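Long-range contacts in carboxylesterase SOBER1 (Arabidopsis thaliana, PDB 6AVX), which hydrolyses short-chain carboxylic esters and phosphatidylcholine, and restrains the hypersensitive response triggered by the bacterial effector AvrBsT: residues 12-17 and 54-59; 67-72 and 166-171. The protein carries 1 engineered substitution. All coordinates share one frame; numbering follows the deposited sequence.

How the contacts relate
Both contacts are partly buried, and each joins a loop of the alpha/beta-hydrolase fold to another element, one after the other along the chain; their centres lie about 20 Å apart and their nearest atoms about 8 Å apart, without touching. Contact 1 sets the loop after strand 7-11 against the end of strand 54-57, buried at H12, S58 and W59, with the two rings in contact. Contact 2 lays residues 67-72 on the start of helix 167-171, with L67 and A169 buried and K68 and V69 exposed. Two hydrogen bonds cross each contact, one of them backbone-to-backbone; the other uses the W59 indole N-H in contact 1 and the E168 carboxylate in contact 2.

Contact 1. Residues 12-17 and 54-59; sequences HGLGDS and AVMRSW
G15 N donates to R57 O at 2.7 Å, where the type II turn G13-D16 meets the end of strand 54-57. A water extends this pairing, donating to G15 O and accepting from R57 N. The side chains of H12 and W59 cross obliquely, their ring planes at 34°. W59 NE1 lies 3.7 Å above the H12 ring, over its centre, yet its N-H is spent on H12 O at 2.8 Å; that oxygen is in the indole plane, and the N-H...O angle of 137° marks a bent bond. On the opposite face of the imidazole, D16 O sits near the rim. The ring's rotation is fixed at both nitrogens: ND1 donates to G13 O at 2.7 Å and NE2 is hydrogen-bonded to A43 N. G13 O also accepts from D16 N, the two donors approaching from opposite faces of the carbonyl plane. In the alpha/beta-hydrolase fold the loop after strand 7-11 borders the active site, and the side chain of L14 is about 6 Å from that of S108, the probable nucleophile. L14 CG is anti to the backbone N (chi1 176°), and CD1 packs on S58 OG at 3.4 Å. The same hydroxyl hydrogen-bonds to NE2 of Q109, the residue after S108. R57 runs its extended aliphatic chain past D16 O, which is 3.3 Å from CB, while CD and NE pass S17 CB. Its guanidinium continues to A43 O through NH2.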
loop_
_atom_site.group_PDB
_atom_site.type_symbol
_atom_site.label_atom_id
_atom_site.label_comp_id
_atom_site.label_asym_id
_atom_site.label_seq_id
_atom_site.Cartn_x
_atom_site.Cartn_y
_atom_site.Cartn_z
ATOM N N HIS A 12 1.221 6.178 5.190
ATOM C CA HIS A 12 2.568 6.252 5.732
ATOM C C HIS A 12 2.977 4.933 6.395
ATOM O O HIS A 12 2.169 4.044 6.653
ATOM C CB HIS A 12 2.657 7.410 6.737
ATOM C CG HIS A 12 1.838 7.213 7.980
ATOM N ND1 HIS A 12 2.215 6.355 8.991
ATOM C CD2 HIS A 12 0.663 7.758 8.372
ATOM C CE1 HIS A 12 1.297 6.385 9.952
ATOM N NE2 HIS A 12 0.349 7.231 9.605
ATOM N N GLY A 13 4.272 4.839 6.711
ATOM C CA GLY A 13 4.836 3.688 7.390
ATOM C C GLY A 13 4.817 3.800 8.909
ATOM O O GLY A 13 4.364 4.783 9.501
ATOM N N LEU A 14 5.330 2.755 9.547
ATOM C CA LEU A 14 5.246 2.633 10.992
ATOM C C LEU A 14 5.922 3.806 11.686
ATOM O O LEU A 14 7.089 4.115 11.421
ATOM C CB LEU A 14 5.947 1.343 11.399
ATOM C CG LEU A 14 6.059 1.055 12.891
ATOM C CD1 LEU A 14 4.671 0.895 13.465
ATOM C CD2 LEU A 14 6.935 -0.183 13.121
ATOM N N GLY A 15 5.197 4.443 12.600
ATOM C CA GLY A 15 5.690 5.541 13.404
ATOM C C GLY A 15 5.543 6.905 12.774
ATOM O O GLY A 15 5.690 7.917 13.472
ATOM N N ASP A 16 5.279 6.965 11.479
ATOM C CA ASP A 16 5.292 8.211 10.719
ATOM C C ASP A 16 3.904 8.849 10.800
ATOM O O ASP A 16 3.051 8.413 11.573
ATOM C CB ASP A 16 5.748 7.874 9.296
ATOM C CG ASP A 16 6.401 9.023 8.557
ATOM O OD1 ASP A 16 6.464 10.157 9.054
ATOM O OD2 ASP A 16 6.840 8.767 7.423
ATOM N N SER A 17 3.636 9.873 9.983
ATOM C CA SER A 17 2.340 10.548 9.992
ATOM C C SER A 17 2.005 11.009 8.581
ATOM O O SER A 17 2.863 11.048 7.690
ATOM C CB SER A 17 2.337 11.746 10.934
ATOM O OG SER A 17 3.123 12.793 10.400
ATOM N N ALA A 54 5.780 -0.249 22.834
ATOM C CA ALA A 54 5.785 1.203 22.797
ATOM C C ALA A 54 4.698 1.714 21.858
ATOM O O ALA A 54 4.428 1.124 20.806
ATOM C CB ALA A 54 7.152 1.713 22.339
ATOM N N VAL A 55 4.091 2.821 22.247
ATOM C CA VAL A 55 2.988 3.401 21.501
ATOM C C VAL A 55 3.525 4.387 20.473
ATOM O O VAL A 55 4.397 5.215 20.763
ATOM C CB VAL A 55 2.001 4.074 22.474
ATOM C CG1 VAL A 55 0.981 4.928 21.725
ATOM C CG2 VAL A 55 1.316 3.019 23.348
ATOM N N MET A 56 2.989 4.310 19.261
ATOM C CA MET A 56 3.374 5.188 18.165
ATOM C C MET A 56 2.285 5.085 17.115
ATOM O O MET A 56 1.435 4.198 17.175
ATOM C CB MET A 56 4.736 4.766 17.603
ATOM C CG MET A 56 4.773 3.322 17.109
ATOM S SD MET A 56 6.446 2.696 16.898
ATOM C CE MET A 56 7.019 2.696 18.603
ATOM N N ARG A 57 2.314 5.977 16.141
ATOM C CA ARG A 57 1.353 5.854 15.056
ATOM C C ARG A 57 1.643 4.563 14.312
ATOM O O ARG A 57 2.784 4.306 13.904
ATOM C CB ARG A 57 1.446 7.035 14.106
ATOM C CG ARG A 57 1.007 8.342 14.707
ATOM C CD ARG A 57 0.625 9.343 13.611
ATOM N NE ARG A 57 0.262 10.648 14.168
ATOM C CZ ARG A 57 -0.907 10.932 14.717
ATOM N NH1 ARG A 57 -1.116 12.139 15.230
ATOM N NH2 ARG A 57 -1.885 10.052 14.754
ATOM N N SER A 58 0.626 3.732 14.144
ATOM C CA SER A 58 0.806 2.413 13.552
ATOM C C SER A 58 -0.528 1.945 12.998
ATOM O O SER A 58 -1.531 1.926 13.715
ATOM C CB SER A 58 1.277 1.438 14.619
ATOM O OG SER A 58 1.376 0.144 14.069
ATOM N N TRP A 59 -0.542 1.549 11.722
ATOM C CA TRP A 59 -1.789 1.095 11.121
ATOM C C TRP A 59 -2.295 -0.203 11.732
ATOM O O TRP A 59 -3.505 -0.410 11.825
ATOM C CB TRP A 59 -1.632 0.927 9.605
ATOM C CG TRP A 59 -1.380 2.215 8.889
ATOM C CD1 TRP A 59 -0.214 2.613 8.305
ATOM C CD2 TRP A 59 -2.310 3.287 8.707
ATOM N NE1 TRP A 59 -0.366 3.870 7.780
ATOM C CE2 TRP A 59 -1.636 4.310 8.013
ATOM C CE3 TRP A 59 -3.643 3.492 9.063
ATOM C CZ2 TRP A 59 -2.247 5.516 7.677
ATOM C CZ3 TRP A 59 -4.236 4.689 8.733
ATOM C CH2 TRP A 59 -3.546 5.677 8.044
HETATM O O HOH W 1 4.632 7.870 16.066
#

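Contact 2. Residues 67-72 and 166-171; sequences LKVGSP and LFEAGQ. Engineered in segment 67-72: L67 (natural residue Phe).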
loop_
_atom_site.group_PDB
_atom_site.type_symbol
_atom_site.label_atom_id
_atom_site.label_comp_id
_atom_site.label_asym_id
_atom_site.label_seq_id
_atom_site.Cartn_x
_atom_site.Cartn_y
_atom_site.Cartn_z
ATOM N N LEU A 67 10.704 -7.918 8.338
ATOM C CA LEU A 67 9.675 -8.670 7.646
ATOM C C LEU A 67 10.376 -9.541 6.619
ATOM O O LEU A 67 11.276 -9.086 5.904
ATOM C CB LEU A 67 8.656 -7.748 6.979
ATOM C CG LEU A 67 7.534 -7.161 7.856
ATOM C CD1 LEU A 67 6.583 -8.246 8.334
ATOM C CD2 LEU A 67 8.087 -6.389 9.022
ATOM N N LYS A 68 9.998 -10.810 6.594
ATOM C CA LYS A 68 10.640 -11.804 5.760
ATOM C C LYS A 68 9.565 -12.759 5.302
ATOM O O LYS A 68 8.401 -12.667 5.705
ATOM C CB LYS A 68 11.707 -12.586 6.533
ATOM C CG LYS A 68 13.075 -11.995 6.392
ATOM C CD LYS A 68 14.154 -12.780 7.129
ATOM C CE LYS A 68 14.414 -14.140 6.502
ATOM N NZ LYS A 68 14.273 -15.221 7.510
ATOM N N VAL A 69 9.958 -13.661 4.410
ATOM C CA VAL A 69 9.107 -14.801 4.140
ATOM C C VAL A 69 9.045 -15.614 5.422
ATOM O O VAL A 69 10.081 -16.001 5.979
ATOM C CB VAL A 69 9.650 -15.614 2.962
ATOM C CG1 VAL A 69 8.731 -16.799 2.676
ATOM C CG2 VAL A 69 9.800 -14.735 1.719
ATOM N N GLY A 70 7.840 -15.818 5.931
ATOM C CA GLY A 70 7.643 -16.574 7.149
ATOM C C GLY A 70 7.665 -15.759 8.419
ATOM O O GLY A 70 7.617 -16.342 9.510
ATOM N N SER A 71 7.740 -14.436 8.322
ATOM C CA SER A 71 7.690 -13.610 9.517
ATOM C C SER A 71 6.256 -13.570 10.048
ATOM O O SER A 71 5.303 -13.572 9.263
ATOM C CB SER A 71 8.164 -12.189 9.197
ATOM O OG SER A 71 9.541 -12.176 8.854
ATOM N N PRO A 72 6.069 -13.553 11.368
ATOM C CA PRO A 72 4.707 -13.499 11.915
ATOM C C PRO A 72 4.017 -12.164 11.648
ATOM O O PRO A 72 4.644 -11.102 11.629
ATOM C CB PRO A 72 4.919 -13.727 13.418
ATOM C CG PRO A 72 6.323 -13.318 13.676
ATOM C CD PRO A 72 7.087 -13.655 12.428
ATOM N N LEU A 166 12.611 -7.438 3.838
ATOM C CA LEU A 166 13.517 -8.061 2.893
ATOM C C LEU A 166 12.906 -8.115 1.507
ATOM O O LEU A 166 11.703 -8.307 1.339
ATOM C CB LEU A 166 13.872 -9.487 3.315
ATOM C CG LEU A 166 14.591 -9.691 4.638
ATOM C CD1 LEU A 166 15.428 -10.941 4.499
ATOM C CD2 LEU A 166 15.466 -8.554 5.047
ATOM N N PHE A 167 13.761 -7.966 0.508
ATOM C CA PHE A 167 13.321 -8.044 -0.880
ATOM C C PHE A 167 12.532 -9.327 -1.135
ATOM O O PHE A 167 11.534 -9.319 -1.869
ATOM C CB PHE A 167 14.556 -7.941 -1.780
ATOM C CG PHE A 167 14.258 -7.882 -3.256
ATOM C CD1 PHE A 167 13.728 -6.742 -3.836
ATOM C CD2 PHE A 167 14.557 -8.961 -4.079
ATOM C CE1 PHE A 167 13.483 -6.677 -5.191
ATOM C CE2 PHE A 167 14.305 -8.904 -5.442
ATOM C CZ PHE A 167 13.771 -7.757 -5.996
ATOM N N GLU A 168 12.935 -10.433 -0.504
ATOM C CA GLU A 168 12.214 -11.694 -0.687
ATOM C C GLU A 168 10.768 -11.611 -0.202
ATOM O O GLU A 168 9.898 -12.322 -0.723
ATOM C CB GLU A 168 12.931 -12.840 0.031
ATOM C CG GLU A 168 13.017 -12.673 1.545
ATOM C CD GLU A 168 13.260 -13.989 2.268
ATOM O OE1 GLU A 168 12.634 -14.217 3.328
ATOM O OE2 GLU A 168 14.068 -14.799 1.767
ATOM N N ALA A 169 10.484 -10.782 0.802
ATOM C CA ALA A 169 9.104 -10.595 1.230
ATOM C C ALA A 169 8.284 -9.904 0.157
ATOM O O ALA A 169 7.081 -10.166 0.032
ATOM C CB ALA A 169 9.047 -9.793 2.525
ATOM N N GLY A 170 8.907 -9.018 -0.620
ATOM C CA GLY A 170 8.216 -8.408 -1.738
ATOM C C GLY A 170 8.030 -9.388 -2.878
ATOM O O GLY A 170 6.942 -9.496 -3.447
ATOM N N GLN A 171 9.079 -10.140 -3.208
ATOM C CA GLN A 171 8.958 -11.152 -4.250
ATOM C C GLN A 171 7.869 -12.165 -3.924
ATOM O O GLN A 171 7.190 -12.649 -4.831
ATOM C CB GLN A 171 10.286 -11.878 -4.429
ATOM C CG GLN A 171 11.413 -11.025 -4.991
ATOM C CD GLN A 171 12.717 -11.804 -5.076
ATOM O OE1 GLN A 171 13.238 -12.287 -4.067
ATOM N NE2 GLN A 171 13.237 -11.947 -6.288
#
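The carboxylate of E168 is the flat side-chain group that meets V69: OE1 accepts from V69 N at 2.9 Å, the donor standing on the anti side and 24° out of the carboxylate plane. At 153° the N-H...O angle is fairly straight. CG2 of V69 lies against the carboxylate end of E168, 3.3 Å from OE1 and also close to E168 O, so a methyl and an amide of one residue both meet the same oxygen. Beyond CG the E168 chain is extended, which carries the carboxylate out to V69. The flat peptide group of L67 supplies the second bond, its O accepting from L166 N at 3.0 Å; A169 CB packs against this peptide group, 4.1 Å from L67 O and equally far from K68 C. L166 is the N-cap residue of helix 167-171, and residues K68-S71 form a type II turn, with G70 at positive phi, so the contact joins a turn to a helix's first turn. In this alpha/beta hydrolase the L166 side chain is about 6 Å from that of D162, probably the acid of the charge relay, and the engineered L67, Phe in the natural protein, is about 6 Å from S108, side chain to side chain. The L67 side chain leads away from the helix and touches W134 and V165. K68 and L166 lie side by side, pointing the same way. In K68 the bend at chi3 (69°) brings CE to 3.6 Å from E168 OE1, while chi4 leaves NZ 4.6 Å from that oxygen, near enough for a probable electrostatic attraction but not in contact.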